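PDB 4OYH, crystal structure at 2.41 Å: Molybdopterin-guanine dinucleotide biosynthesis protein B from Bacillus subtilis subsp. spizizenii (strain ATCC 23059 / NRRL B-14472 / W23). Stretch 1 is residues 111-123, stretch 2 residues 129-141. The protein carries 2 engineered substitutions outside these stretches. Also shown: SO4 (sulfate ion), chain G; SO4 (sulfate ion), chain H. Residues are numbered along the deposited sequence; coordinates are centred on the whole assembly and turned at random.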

# COMPACT_ATOMS: atom_id res chain seq x y z
N PHE A 111 -13.65 -6.79 -10.40
CA PHE A 111 -13.23 -8.12 -10.94
C PHE A 111 -14.39 -9.04 -11.18
O PHE A 111 -14.41 -10.17 -10.63
CB PHE A 111 -12.25 -8.90 -10.02
CG PHE A 111 -11.05 -8.11 -9.63
CD1 PHE A 111 -9.85 -8.13 -10.42
CD2 PHE A 111 -11.13 -7.28 -8.55
CE1 PHE A 111 -8.72 -7.29 -10.07
CE2 PHE A 111 -10.04 -6.44 -8.09
CZ PHE A 111 -8.85 -6.44 -8.88
N LYS A 112 -15.36 -8.60 -11.97
CA LYS A 112 -16.52 -9.46 -12.37
C LYS A 112 -16.18 -10.90 -12.76
O LYS A 112 -17.02 -11.78 -12.73
CB LYS A 112 -17.19 -8.89 -13.59
CG LYS A 112 -17.59 -7.41 -13.51
CD LYS A 112 -18.08 -6.94 -14.84
CE LYS A 112 -17.20 -7.37 -15.95
NZ LYS A 112 -18.04 -8.28 -16.79
N LYS A 113 -14.95 -11.09 -13.23
CA LYS A 113 -14.49 -12.32 -13.84
C LYS A 113 -14.10 -13.33 -12.80
O LYS A 113 -13.94 -14.50 -13.10
CB LYS A 113 -13.29 -12.03 -14.74
CG LYS A 113 -12.03 -11.51 -13.96
CD LYS A 113 -11.70 -10.00 -14.18
CE LYS A 113 -10.18 -9.74 -13.99
NZ LYS A 113 -9.62 -8.58 -14.77
N ALA A 114 -13.88 -12.85 -11.58
CA ALA A 114 -13.48 -13.73 -10.47
C ALA A 114 -14.62 -14.67 -10.11
O ALA A 114 -15.78 -14.33 -10.34
CB ALA A 114 -13.05 -12.88 -9.20
N PRO A 115 -14.28 -15.83 -9.54
CA PRO A 115 -15.19 -16.89 -9.06
C PRO A 115 -15.91 -16.63 -7.73
O PRO A 115 -16.72 -17.45 -7.32
CB PRO A 115 -14.26 -18.08 -8.89
CG PRO A 115 -12.91 -17.44 -8.57
CD PRO A 115 -12.87 -16.25 -9.45
N TYR A 116 -15.64 -15.54 -7.04
CA TYR A 116 -16.15 -15.44 -5.66
C TYR A 116 -17.57 -15.00 -5.64
O TYR A 116 -18.08 -14.49 -6.62
CB TYR A 116 -15.26 -14.52 -4.84
CG TYR A 116 -13.84 -14.97 -4.95
CD1 TYR A 116 -13.40 -16.10 -4.23
CD2 TYR A 116 -12.96 -14.36 -5.81
CE1 TYR A 116 -12.11 -16.57 -4.36
CE2 TYR A 116 -11.65 -14.81 -5.95
CZ TYR A 116 -11.23 -15.93 -5.21
OH TYR A 116 -9.94 -16.38 -5.33
N PRO A 117 -18.25 -15.30 -4.54
CA PRO A 117 -19.67 -14.94 -4.50
C PRO A 117 -19.81 -13.43 -4.70
O PRO A 117 -18.93 -12.71 -4.27
CB PRO A 117 -20.11 -15.35 -3.11
CG PRO A 117 -19.04 -16.27 -2.59
CD PRO A 117 -17.78 -15.87 -3.28
N LYS A 118 -20.88 -12.95 -5.31
CA LYS A 118 -20.94 -11.55 -5.61
C LYS A 118 -22.33 -11.06 -5.60
O LYS A 118 -23.26 -11.81 -5.80
CB LYS A 118 -20.28 -11.27 -6.94
CG LYS A 118 -20.58 -12.23 -8.03
CD LYS A 118 -19.67 -11.96 -9.21
CE LYS A 118 -18.24 -12.36 -8.97
NZ LYS A 118 -17.97 -13.80 -9.26
N VAL A 119 -22.47 -9.79 -5.28
CA VAL A 119 -23.75 -9.14 -5.30
C VAL A 119 -23.73 -8.24 -6.55
O VAL A 119 -22.72 -7.57 -6.83
CB VAL A 119 -23.98 -8.39 -3.98
CG1 VAL A 119 -24.99 -7.29 -4.13
CG2 VAL A 119 -24.40 -9.39 -2.90
N VAL A 120 -24.79 -8.30 -7.35
CA VAL A 120 -24.87 -7.57 -8.62
C VAL A 120 -25.87 -6.45 -8.43
O VAL A 120 -26.99 -6.72 -8.02
CB VAL A 120 -25.29 -8.47 -9.82
CG1 VAL A 120 -25.45 -7.66 -11.10
CG2 VAL A 120 -24.28 -9.56 -10.04
N ILE A 121 -25.44 -5.22 -8.68
CA ILE A 121 -26.29 -4.02 -8.74
C ILE A 121 -26.69 -3.73 -10.19
O ILE A 121 -25.83 -3.57 -11.05
CB ILE A 121 -25.62 -2.77 -8.24
CG1 ILE A 121 -24.63 -3.04 -7.11
CG2 ILE A 121 -26.68 -1.73 -7.87
CD1 ILE A 121 -25.23 -3.57 -5.89
N LEU A 122 -27.99 -3.73 -10.45
CA LEU A 122 -28.56 -3.38 -11.75
C LEU A 122 -29.18 -1.98 -11.72
O LEU A 122 -30.02 -1.69 -10.88
CB LEU A 122 -29.64 -4.38 -12.13
CG LEU A 122 -29.21 -5.59 -12.97
CD1 LEU A 122 -27.74 -5.75 -13.04
CD2 LEU A 122 -29.82 -6.80 -12.40
N SER A 123 -28.73 -1.12 -12.63
CA SER A 123 -29.42 0.16 -12.84
C SER A 123 -30.65 -0.10 -13.71
O SER A 123 -31.67 0.53 -13.53
CB SER A 123 -28.50 1.21 -13.48
OG SER A 123 -28.19 0.90 -14.83
N GLU A 129 -27.23 -8.55 -18.42
CA GLU A 129 -26.68 -9.22 -19.59
C GLU A 129 -25.20 -8.98 -19.75
O GLU A 129 -24.41 -9.92 -19.73
CB GLU A 129 -27.41 -8.76 -20.85
CG GLU A 129 -28.58 -9.66 -21.22
CD GLU A 129 -29.42 -10.04 -20.01
OE1 GLU A 129 -29.53 -11.25 -19.73
OE2 GLU A 129 -29.97 -9.13 -19.34
N ALA A 130 -24.80 -7.72 -19.93
CA ALA A 130 -23.39 -7.41 -20.06
C ALA A 130 -22.57 -7.77 -18.79
O ALA A 130 -21.36 -7.99 -18.87
CB ALA A 130 -23.21 -5.94 -20.40
N LEU A 131 -23.23 -7.83 -17.64
CA LEU A 131 -22.55 -8.27 -16.41
C LEU A 131 -22.66 -9.80 -16.41
O LEU A 131 -23.60 -10.38 -15.88
CB LEU A 131 -23.15 -7.63 -15.16
CG LEU A 131 -23.27 -6.11 -15.23
CD1 LEU A 131 -24.24 -5.56 -14.20
CD2 LEU A 131 -21.89 -5.45 -15.09
N LYS A 132 -21.70 -10.41 -17.09
CA LYS A 132 -21.67 -11.84 -17.31
C LYS A 132 -20.78 -12.44 -16.22
O LYS A 132 -19.60 -12.12 -16.14
CB LYS A 132 -21.13 -12.13 -18.73
CG LYS A 132 -21.34 -13.55 -19.27
CD LYS A 132 -20.40 -14.58 -18.60
CE LYS A 132 -21.17 -15.66 -17.80
NZ LYS A 132 -20.39 -16.33 -16.70
N THR A 133 -21.33 -13.28 -15.35
CA THR A 133 -20.49 -13.82 -14.28
C THR A 133 -21.13 -14.89 -13.41
O THR A 133 -22.36 -15.05 -13.38
CB THR A 133 -19.99 -12.70 -13.32
OG1 THR A 133 -18.97 -13.21 -12.45
CG2 THR A 133 -21.15 -12.11 -12.52
N VAL A 134 -20.27 -15.56 -12.67
CA VAL A 134 -20.67 -16.68 -11.82
C VAL A 134 -20.68 -16.32 -10.35
O VAL A 134 -20.06 -15.34 -9.90
CB VAL A 134 -19.73 -17.91 -12.04
CG1 VAL A 134 -19.63 -18.24 -13.52
CG2 VAL A 134 -18.35 -17.64 -11.50
N ASN A 135 -21.43 -17.13 -9.63
CA ASN A 135 -21.50 -17.15 -8.19
C ASN A 135 -22.21 -15.95 -7.65
O ASN A 135 -21.83 -15.37 -6.63
CB ASN A 135 -20.09 -17.28 -7.58
CG ASN A 135 -20.13 -17.91 -6.22
OD1 ASN A 135 -21.19 -18.33 -5.75
ND2 ASN A 135 -18.99 -17.99 -5.57
N THR A 136 -23.28 -15.60 -8.34
CA THR A 136 -24.08 -14.45 -7.99
C THR A 136 -25.03 -14.86 -6.89
O THR A 136 -25.79 -15.81 -7.08
CB THR A 136 -24.88 -13.92 -9.20
OG1 THR A 136 -23.97 -13.49 -10.21
CG2 THR A 136 -25.79 -12.77 -8.80
N ILE A 137 -25.02 -14.16 -5.75
CA ILE A 137 -25.81 -14.62 -4.59
C ILE A 137 -26.96 -13.70 -4.29
O ILE A 137 -27.82 -14.03 -3.43
CB ILE A 137 -24.94 -14.80 -3.32
CG1 ILE A 137 -24.17 -13.54 -2.98
CG2 ILE A 137 -23.99 -16.01 -3.53
CD1 ILE A 137 -23.56 -13.49 -1.60
N ALA A 138 -26.97 -12.56 -4.97
CA ALA A 138 -28.08 -11.63 -4.86
C ALA A 138 -28.06 -10.55 -5.91
O ALA A 138 -27.02 -10.25 -6.48
CB ALA A 138 -28.08 -10.98 -3.52
N ILE A 139 -29.22 -9.97 -6.15
CA ILE A 139 -29.32 -8.83 -7.03
C ILE A 139 -29.94 -7.69 -6.29
O ILE A 139 -30.97 -7.83 -5.65
CB ILE A 139 -30.14 -9.15 -8.28
CG1 ILE A 139 -29.38 -10.12 -9.19
CG2 ILE A 139 -30.46 -7.85 -9.06
CD1 ILE A 139 -30.25 -10.99 -9.95
N ILE A 140 -29.25 -6.57 -6.36
CA ILE A 140 -29.82 -5.28 -6.05
C ILE A 140 -30.20 -4.61 -7.37
O ILE A 140 -29.35 -4.07 -8.07
CB ILE A 140 -28.83 -4.42 -5.30
CG1 ILE A 140 -28.48 -5.06 -3.98
CG2 ILE A 140 -29.40 -3.04 -5.05
CD1 ILE A 140 -27.31 -4.43 -3.37
N TYR A 141 -31.45 -4.65 -7.77
CA TYR A 141 -31.78 -3.89 -8.96
C TYR A 141 -31.64 -2.42 -8.42
O TYR A 141 -31.57 -2.26 -7.20
CB TYR A 141 -33.18 -4.26 -9.53
CG TYR A 141 -33.40 -5.59 -10.25
CD1 TYR A 141 -32.94 -5.83 -11.54
CD2 TYR A 141 -34.17 -6.59 -9.66
CE1 TYR A 141 -33.20 -7.05 -12.20
CE2 TYR A 141 -34.43 -7.81 -10.31
CZ TYR A 141 -33.94 -8.02 -11.58
OH TYR A 141 -34.18 -9.21 -12.23
S SO4 G . -14.13 -5.34 -13.75
O1 SO4 G . -12.77 -5.49 -14.25
O2 SO4 G . -14.18 -4.46 -12.59
O3 SO4 G . -14.98 -4.76 -14.79
O4 SO4 G . -14.60 -6.67 -13.41
S SO4 H . -24.65 -18.42 -10.96
O1 SO4 H . -24.82 -18.53 -12.41
O2 SO4 H . -23.42 -19.01 -10.48
O3 SO4 H . -24.60 -17.00 -10.68
O4 SO4 H . -25.75 -19.05 -10.25

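The two stretches meet as neighbouring parallel strands of one sheet, joined by a ladder of backbone hydrogen bonds and extended at its N-terminal end by a polar network centred on the ammonium group of Lys-118. Strands 118-122 and 136-141 run in the same direction, their axes inclined by 20° and approaching to 4.4 Å, and the contact as a whole buries 1027 Å².

As is usual for parallel pairing, a residue on one strand bonds to two residues flanking its partner. Lys-118 N donates to Asn-135 O (2.9 Å), and Lys-118 O accepts from Ile-137 N (2.9 Å). Val-120 repeats the pattern, its N reaching Ala-138 O at 3.1 Å and its O receiving Ile-140 N at 2.8 Å. The ladder closes with Leu-122 N to Ile-140 O (2.8 Å). Several of these carbonyls also take a CA-H...O contact, as where Ile-121 CA lies 3.1 Å from Ile-140 O.

Side chains alternate between the two faces along the first strand, and along the second from Ala-138; Ile-137 points sideways, where the register slips by one residue between Lys-118/Thr-136 and Val-120/Ile-139. On one face, Val-119 and Ile-121 meet Ala-138 and Ile-140: Val-119 CG1 packs 3.8 Å from Ile-140 CD1, and Ile-121 CD1 comes within 3.4 Å of the same methyl. On the other, Leu-122 CD2 touches Ile-139 CG2 (3.6 Å) and Tyr-141 CD1 (3.4 Å), meeting the tyrosine ring obliquely. Leu-131, which precedes the second strand, points toward the first stretch and adds its CD1 to this apolar cluster, 3.7 Å from Leu-122 CD1 and 3.9 Å from Val-120 CG1.

Before the strands, at their N-terminal ends, the bonding is mostly polar. The side chain of Lys-118 brings its positively charged NZ into a nest of carbonyls, bonding to Val-134 O across the interface (2.7 Å) and, within its own stretch, to Tyr-116 O (2.7 Å) and Ala-114 O (a very short 2.5 Å). A weak bond links Lys-118 NZ to Thr-133 OG1 at 3.4 Å. That hydroxyl donates in turn to Lys-112 O, at a very short 2.4 Å, so it ties the type I turn of residues 111-114 to the second stretch. Asn-135 contributes its amide, with ND2 donating to Pro-115 O at 2.9 Å. The nearby Pro-117 N, 3.0 Å from Asn-135 ND2, has no hydrogen to share, and this approach is simple proximity.

Two sulfate ions, probably from the crystallisation liquor, accept hydrogen bonds from backbone amides beside this region: one from Lys-112 N (2.5 Å to O4), the other from Asn-135 N (2.9 Å to O2) and Thr-136 N (3.0 Å to O3).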